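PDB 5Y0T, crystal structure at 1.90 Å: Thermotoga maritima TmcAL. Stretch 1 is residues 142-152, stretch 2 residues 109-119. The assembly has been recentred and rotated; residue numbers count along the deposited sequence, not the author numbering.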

ATOM      1  N   ALA A 142      25.095  20.184 -13.983  1.00 39.14           N
ATOM      2  CA  ALA A 142      25.151  20.734 -15.333  1.00 40.23           C
ATOM      3  C   ALA A 142      24.804  22.215 -15.364  1.00 35.92           C
ATOM      4  O   ALA A 142      25.497  23.010 -16.005  1.00 38.01           O
ATOM      5  CB  ALA A 142      24.218  19.966 -16.254  1.00 35.95           C
ATOM      6  N   ARG A 143      23.722  22.575 -14.682  1.00 33.83           N
ATOM      7  CA  ARG A 143      23.317  23.965 -14.551  1.00 31.40           C
ATOM      8  C   ARG A 143      24.417  24.791 -13.894  1.00 33.02           C
ATOM      9  O   ARG A 143      24.701  25.908 -14.325  1.00 34.26           O
ATOM     10  CB  ARG A 143      22.020  24.073 -13.745  1.00 28.55           C
ATOM     11  CG  ARG A 143      21.587  25.512 -13.462  1.00 33.79           C
ATOM     12  CD  ARG A 143      20.173  25.565 -12.873  1.00 41.28           C
ATOM     13  NE  ARG A 143      20.117  25.015 -11.521  1.00 42.70           N
ATOM     14  CZ  ARG A 143      19.017  24.958 -10.774  1.00 44.68           C
ATOM     15  NH1 ARG A 143      17.852  25.419 -11.235  1.00 34.08           N
ATOM     16  NH2 ARG A 143      19.085  24.443  -9.557  1.00 47.16           N
ATOM     17  N   LYS A 144      25.037  24.230 -12.859  1.00 35.69           N
ATOM     18  CA  LYS A 144      26.128  24.903 -12.161  1.00 34.88           C
ATOM     19  C   LYS A 144      27.299  25.186 -13.103  1.00 35.16           C
ATOM     20  O   LYS A 144      27.772  26.323 -13.198  1.00 36.78           O
ATOM     21  CB  LYS A 144      26.599  24.062 -10.967  1.00 44.63           C
ATOM     22  CG  LYS A 144      27.685  24.732 -10.120  1.00 44.88           C
ATOM     23  CD  LYS A 144      28.023  23.934  -8.863  1.00 49.08           C
ATOM     24  CE  LYS A 144      28.586  22.555  -9.192  1.00 52.76           C
ATOM     25  NZ  LYS A 144      29.048  21.835  -7.964  1.00 52.28           N
ATOM     26  N   TYR A 145      27.753  24.150 -13.801  1.00 33.57           N
ATOM     27  CA  TYR A 145      28.878  24.269 -14.721  1.00 38.42           C
ATOM     28  C   TYR A 145      28.535  25.214 -15.869  1.00 36.95           C
ATOM     29  O   TYR A 145      29.377  25.996 -16.315  1.00 41.02           O
ATOM     30  CB  TYR A 145      29.274  22.892 -15.267  1.00 42.69           C
ATOM     31  CG  TYR A 145      29.664  21.905 -14.193  1.00 46.37           C
ATOM     32  CD1 TYR A 145      30.324  22.322 -13.044  1.00 50.53           C
ATOM     33  CD2 TYR A 145      29.364  20.558 -14.322  1.00 43.09           C
ATOM     34  CE1 TYR A 145      30.680  21.424 -12.054  1.00 51.54           C
ATOM     35  CE2 TYR A 145      29.713  19.656 -13.340  1.00 50.00           C
ATOM     36  CZ  TYR A 145      30.371  20.092 -12.211  1.00 51.27           C
ATOM     37  OH  TYR A 145      30.717  19.190 -11.234  1.00 52.84           O
ATOM     38  N   ALA A 146      27.289  25.149 -16.330  1.00 32.67           N
ATOM     39  CA  ALA A 146      26.852  25.996 -17.435  1.00 35.42           C
ATOM     40  C   ALA A 146      26.848  27.466 -17.018  1.00 33.89           C
ATOM     41  O   ALA A 146      27.256  28.346 -17.789  1.00 35.72           O
ATOM     42  CB  ALA A 146      25.485  25.572 -17.919  1.00 34.18           C
ATOM     43  N   LEU A 147      26.397  27.726 -15.794  1.00 31.93           N
ATOM     44  CA  LEU A 147      26.390  29.085 -15.260  1.00 30.17           C
ATOM     45  C   LEU A 147      27.808  29.604 -15.105  1.00 32.14           C
ATOM     46  O   LEU A 147      28.102  30.754 -15.449  1.00 36.21           O
ATOM     47  CB  LEU A 147      25.647  29.136 -13.922  1.00 27.05           C
ATOM     48  CG  LEU A 147      24.126  29.010 -14.014  1.00 30.18           C
ATOM     49  CD1 LEU A 147      23.518  28.807 -12.637  1.00 29.21           C
ATOM     50  CD2 LEU A 147      23.525  30.240 -14.673  1.00 30.90           C
ATOM     51  N   MET A 148      28.698  28.743 -14.610  1.00 32.87           N
ATOM     52  CA  MET A 148      30.101  29.109 -14.470  1.00 33.59           C
ATOM     53  C   MET A 148      30.702  29.494 -15.810  1.00 41.15           C
ATOM     54  O   MET A 148      31.419  30.488 -15.917  1.00 40.76           O
ATOM     55  CB  MET A 148      30.909  27.958 -13.864  1.00 38.82           C
ATOM     56  CG  MET A 148      30.602  27.694 -12.408  1.00 36.61           C
ATOM     57  SD  MET A 148      31.480  26.260 -11.758  1.00 47.60           S
ATOM     58  CE  MET A 148      30.861  26.256 -10.085  1.00 72.65           C
ATOM     59  N   ARG A 149      30.412  28.695 -16.830  1.00 43.23           N
ATOM     60  CA  ARG A 149      30.977  28.931 -18.148  1.00 42.16           C
ATOM     61  C   ARG A 149      30.381  30.210 -18.718  1.00 41.11           C
ATOM     62  O   ARG A 149      31.073  30.991 -19.385  1.00 48.39           O
ATOM     63  CB  ARG A 149      30.731  27.731 -19.066  1.00 40.89           C
ATOM     64  CG  ARG A 149      31.601  26.524 -18.718  1.00 46.29           C
ATOM     65  CD  ARG A 149      31.233  25.280 -19.516  1.00 56.53           C
ATOM     66  NE  ARG A 149      31.575  25.385 -20.934  1.00 67.63           N
ATOM     67  CZ  ARG A 149      31.180  24.515 -21.860  1.00 73.13           C
ATOM     68  NH1 ARG A 149      30.420  23.483 -21.518  1.00 74.03           N
ATOM     69  NH2 ARG A 149      31.535  24.679 -23.128  1.00 74.11           N
ATOM     70  N   TYR A 150      29.109  30.439 -18.414  1.00 38.42           N
ATOM     71  CA  TYR A 150      28.429  31.673 -18.793  1.00 40.94           C
ATOM     72  C   TYR A 150      29.073  32.874 -18.103  1.00 41.52           C
ATOM     73  O   TYR A 150      29.386  33.874 -18.749  1.00 41.82           O
ATOM     74  CB  TYR A 150      26.937  31.595 -18.449  1.00 38.40           C
ATOM     75  CG  TYR A 150      26.119  32.734 -19.013  1.00 37.26           C
ATOM     76  CD1 TYR A 150      25.787  32.772 -20.363  1.00 39.15           C
ATOM     77  CD2 TYR A 150      25.681  33.771 -18.201  1.00 37.88           C
ATOM     78  CE1 TYR A 150      25.043  33.811 -20.891  1.00 40.32           C
ATOM     79  CE2 TYR A 150      24.932  34.821 -18.723  1.00 39.56           C
ATOM     80  CZ  TYR A 150      24.618  34.832 -20.068  1.00 41.99           C
ATOM     81  OH  TYR A 150      23.885  35.865 -20.597  1.00 49.07           O
ATOM     82  N   PHE A 151      29.281  32.772 -16.792  1.00 41.65           N
ATOM     83  CA  PHE A 151      29.956  33.838 -16.050  1.00 44.45           C
ATOM     84  C   PHE A 151      31.321  34.178 -16.638  1.00 43.88           C
ATOM     85  O   PHE A 151      31.667  35.352 -16.769  1.00 48.15           O
ATOM     86  CB  PHE A 151      30.103  33.454 -14.580  1.00 43.59           C
ATOM     87  CG  PHE A 151      28.946  33.892 -13.725  1.00 38.99           C
ATOM     88  CD1 PHE A 151      27.643  33.634 -14.115  1.00 34.51           C
ATOM     89  CD2 PHE A 151      29.167  34.569 -12.532  1.00 39.86           C
ATOM     90  CE1 PHE A 151      26.570  34.037 -13.325  1.00 34.14           C
ATOM     91  CE2 PHE A 151      28.113  34.975 -11.735  1.00 34.77           C
ATOM     92  CZ  PHE A 151      26.807  34.708 -12.130  1.00 39.70           C
ATOM     93  N   SER A 152      32.087  33.150 -16.992  1.00 46.87           N
ATOM     94  CA  SER A 152      33.414  33.332 -17.570  1.00 50.18           C
ATOM     95  C   SER A 152      33.356  34.053 -18.904  1.00 47.14           C
ATOM     96  O   SER A 152      34.156  34.951 -19.163  1.00 43.79           O
ATOM     97  CB  SER A 152      34.122  31.985 -17.752  1.00 56.17           C
ATOM     98  OG  SER A 152      34.459  31.413 -16.502  1.00 57.32           O
TER
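Stretch 2 109-119: EFLQRVARILY

Two helices meet here almost at right angles and, although their axes come no nearer than 11.9 Å, they are joined by side chains alone: no hydrogen bond crosses between them. The angle between their N-to-C directions is 102°, so stretch 2 runs across stretch 1 rather than along it. Both segments are helical throughout, as the i to i+4 backbone bonds attest, among them Phe151 N to Leu147 O at 2.7 Å and Ala115 N to Leu111 O at 2.9 Å. The nearest CA atoms, those of Leu147 and Val114, are still 8.1 Å apart, a gap closed by side chains, here by Leu147 CD1 and Val114 CG1 at 3.9 Å.

Ile117 has the largest covered area, 76 Å². Its CD1 lies 3.6 Å from Tyr150 CE2 and 3.9 Å from Phe151 CE1, while its CG2 sits over one face of the Tyr150 ring and 4.1 Å from Leu147 CD2. Leu147 also places CD2 4.1 Å from Leu118 CD2. The CA-to-CB bond of Phe151, in stretch 1, points sideways, yet the end of its ring comes nearer: CZ is 4.1 Å from Phe110 CE1 and 4.3 Å from Val114 CG2. Arg143 contributes aliphatic carbon, with CD 3.9 Å from Leu118 CD2; its NH1 and NH2 are hydrogen-bonded elsewhere in the structure.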

ATOM      1  N   GLU A 109      21.662  40.214  -4.484  1.00 27.52           N
ATOM      2  CA  GLU A 109      21.978  40.674  -5.833  1.00 35.07           C
ATOM      3  C   GLU A 109      22.529  39.536  -6.682  1.00 29.46           C
ATOM      4  O   GLU A 109      22.157  39.395  -7.842  1.00 28.77           O
ATOM      5  CB  GLU A 109      22.977  41.828  -5.797  1.00 42.96           C
ATOM      6  CG  GLU A 109      22.409  43.106  -5.217  1.00 57.70           C
ATOM      7  CD  GLU A 109      23.042  44.344  -5.825  1.00 80.21           C
ATOM      8  OE1 GLU A 109      23.835  44.200  -6.785  1.00 88.00           O
ATOM      9  OE2 GLU A 109      22.745  45.458  -5.343  1.00 85.97           O
ATOM     10  N   PHE A 110      23.398  38.718  -6.093  1.00 27.13           N
ATOM     11  CA  PHE A 110      23.917  37.545  -6.795  1.00 26.43           C
ATOM     12  C   PHE A 110      22.778  36.587  -7.165  1.00 28.49           C
ATOM     13  O   PHE A 110      22.694  36.113  -8.306  1.00 25.67           O
ATOM     14  CB  PHE A 110      24.982  36.814  -5.957  1.00 27.89           C
ATOM     15  CG  PHE A 110      25.314  35.436  -6.484  1.00 30.72           C
ATOM     16  CD1 PHE A 110      26.095  35.282  -7.616  1.00 32.19           C
ATOM     17  CD2 PHE A 110      24.815  34.302  -5.863  1.00 31.45           C
ATOM     18  CE1 PHE A 110      26.386  34.016  -8.119  1.00 30.01           C
ATOM     19  CE2 PHE A 110      25.091  33.037  -6.357  1.00 34.66           C
ATOM     20  CZ  PHE A 110      25.883  32.893  -7.492  1.00 35.16           C
ATOM     21  N   LEU A 111      21.874  36.331  -6.221  1.00 28.46           N
ATOM     22  CA  LEU A 111      20.799  35.365  -6.468  1.00 23.78           C
ATOM     23  C   LEU A 111      19.836  35.871  -7.546  1.00 23.94           C
ATOM     24  O   LEU A 111      19.343  35.104  -8.372  1.00 24.23           O
ATOM     25  CB  LEU A 111      20.035  35.074  -5.179  1.00 26.59           C
ATOM     26  CG  LEU A 111      20.899  34.545  -4.033  1.00 28.12           C
ATOM     27  CD1 LEU A 111      20.029  34.249  -2.813  1.00 24.83           C
ATOM     28  CD2 LEU A 111      21.655  33.298  -4.474  1.00 24.94           C
ATOM     29  N   GLN A 112      19.575  37.172  -7.536  1.00 21.47           N
ATOM     30  CA  GLN A 112      18.706  37.763  -8.541  1.00 25.89           C
ATOM     31  C   GLN A 112      19.332  37.708  -9.934  1.00 24.77           C
ATOM     32  O   GLN A 112      18.627  37.464 -10.916  1.00 26.97           O
ATOM     33  CB  GLN A 112      18.359  39.213  -8.166  1.00 33.51           C
ATOM     34  CG  GLN A 112      17.145  39.307  -7.225  1.00 43.36           C
ATOM     35  CD  GLN A 112      17.019  40.653  -6.547  1.00 52.01           C
ATOM     36  OE1 GLN A 112      17.837  41.555  -6.767  1.00 51.80           O
ATOM     37  NE2 GLN A 112      15.992  40.801  -5.710  1.00 46.09           N
ATOM     38  N   ARG A 113      20.640  37.942 -10.023  1.00 24.49           N
ATOM     39  CA  ARG A 113      21.331  37.838 -11.307  1.00 27.36           C
ATOM     40  C   ARG A 113      21.209  36.431 -11.864  1.00 27.54           C
ATOM     41  O   ARG A 113      20.951  36.241 -13.057  1.00 29.53           O
ATOM     42  CB  ARG A 113      22.814  38.220 -11.182  1.00 34.51           C
ATOM     43  CG  ARG A 113      23.154  39.595 -11.753  1.00 51.68           C
ATOM     44  CD  ARG A 113      24.674  39.816 -11.924  1.00 58.94           C
ATOM     45  NE  ARG A 113      25.440  39.536 -10.708  1.00 62.41           N
ATOM     46  CZ  ARG A 113      25.454  40.311  -9.625  1.00 65.15           C
ATOM     47  NH1 ARG A 113      24.732  41.427  -9.588  1.00 66.83           N
ATOM     48  NH2 ARG A 113      26.187  39.968  -8.567  1.00 60.71           N
ATOM     49  N   VAL A 114      21.403  35.435 -11.007  1.00 24.64           N
ATOM     50  CA  VAL A 114      21.311  34.053 -11.466  1.00 23.73           C
ATOM     51  C   VAL A 114      19.879  33.727 -11.871  1.00 28.00           C
ATOM     52  O   VAL A 114      19.653  33.129 -12.930  1.00 26.87           O
ATOM     53  CB  VAL A 114      21.789  33.043 -10.399  1.00 23.89           C
ATOM     54  CG1 VAL A 114      21.469  31.617 -10.827  1.00 25.86           C
ATOM     55  CG2 VAL A 114      23.281  33.200 -10.158  1.00 24.51           C
ATOM     56  N   ALA A 115      18.906  34.140 -11.059  1.00 26.33           N
ATOM     57  CA  ALA A 115      17.514  33.843 -11.405  1.00 24.29           C
ATOM     58  C   ALA A 115      17.132  34.446 -12.752  1.00 25.94           C
ATOM     59  O   ALA A 115      16.397  33.831 -13.522  1.00 25.54           O
ATOM     60  CB  ALA A 115      16.564  34.341 -10.323  1.00 20.62           C
ATOM     61  N   ARG A 116      17.645  35.640 -13.037  1.00 25.39           N
ATOM     62  CA  ARG A 116      17.357  36.320 -14.307  1.00 28.35           C
ATOM     63  C   ARG A 116      17.876  35.525 -15.525  1.00 27.25           C
ATOM     64  O   ARG A 116      17.175  35.362 -16.535  1.00 27.43           O
ATOM     65  CB  ARG A 116      17.960  37.732 -14.281  1.00 34.24           C
ATOM     66  CG  ARG A 116      17.906  38.491 -15.594  1.00 44.22           C
ATOM     67  CD  ARG A 116      16.484  38.798 -16.017  1.00 53.87           C
ATOM     68  NE  ARG A 116      15.764  39.640 -15.063  1.00 54.77           N
ATOM     69  CZ  ARG A 116      14.538  40.112 -15.271  1.00 49.78           C
ATOM     70  NH1 ARG A 116      13.903  39.829 -16.403  1.00 50.43           N
ATOM     71  NH2 ARG A 116      13.947  40.868 -14.354  1.00 45.51           N
ATOM     72  N   ILE A 117      19.099  35.013 -15.423  1.00 25.38           N
ATOM     73  CA  ILE A 117      19.662  34.184 -16.487  1.00 25.14           C
ATOM     74  C   ILE A 117      18.822  32.941 -16.715  1.00 26.78           C
ATOM     75  O   ILE A 117      18.490  32.611 -17.859  1.00 27.34           O
ATOM     76  CB  ILE A 117      21.119  33.784 -16.175  1.00 28.11           C
ATOM     77  CG1 ILE A 117      21.991  35.035 -16.106  1.00 29.35           C
ATOM     78  CG2 ILE A 117      21.666  32.843 -17.252  1.00 33.14           C
ATOM     79  CD1 ILE A 117      23.347  34.806 -15.437  1.00 32.65           C
ATOM     80  N   LEU A 118      18.451  32.257 -15.635  1.00 28.75           N
ATOM     81  CA  LEU A 118      17.630  31.052 -15.753  1.00 27.25           C
ATOM     82  C   LEU A 118      16.235  31.355 -16.293  1.00 30.40           C
ATOM     83  O   LEU A 118      15.603  30.513 -16.934  1.00 34.63           O
ATOM     84  CB  LEU A 118      17.502  30.343 -14.399  1.00 28.07           C
ATOM     85  CG  LEU A 118      18.805  29.942 -13.700  1.00 30.55           C
ATOM     86  CD1 LEU A 118      18.497  29.272 -12.375  1.00 30.44           C
ATOM     87  CD2 LEU A 118      19.642  29.020 -14.591  1.00 32.13           C
ATOM     88  N   TYR A 119      15.744  32.554 -16.007  1.00 28.77           N
ATOM     89  CA  TYR A 119      14.450  32.994 -16.515  1.00 25.21           C
ATOM     90  C   TYR A 119      14.524  33.330 -18.002  1.00 29.02           C
ATOM     91  O   TYR A 119      13.700  32.884 -18.801  1.00 31.78           O
ATOM     92  CB  TYR A 119      13.962  34.208 -15.715  1.00 22.41           C
ATOM     93  CG  TYR A 119      12.700  34.850 -16.242  1.00 23.68           C
ATOM     94  CD1 TYR A 119      11.521  34.114 -16.398  1.00 23.42           C
ATOM     95  CD2 TYR A 119      12.676  36.201 -16.558  1.00 26.64           C
ATOM     96  CE1 TYR A 119      10.360  34.711 -16.881  1.00 27.58           C
ATOM     97  CE2 TYR A 119      11.524  36.806 -17.037  1.00 33.05           C
ATOM     98  CZ  TYR A 119      10.373  36.060 -17.196  1.00 31.70           C
ATOM     99  OH  TYR A 119       9.242  36.678 -17.676  1.00 36.62           O
TER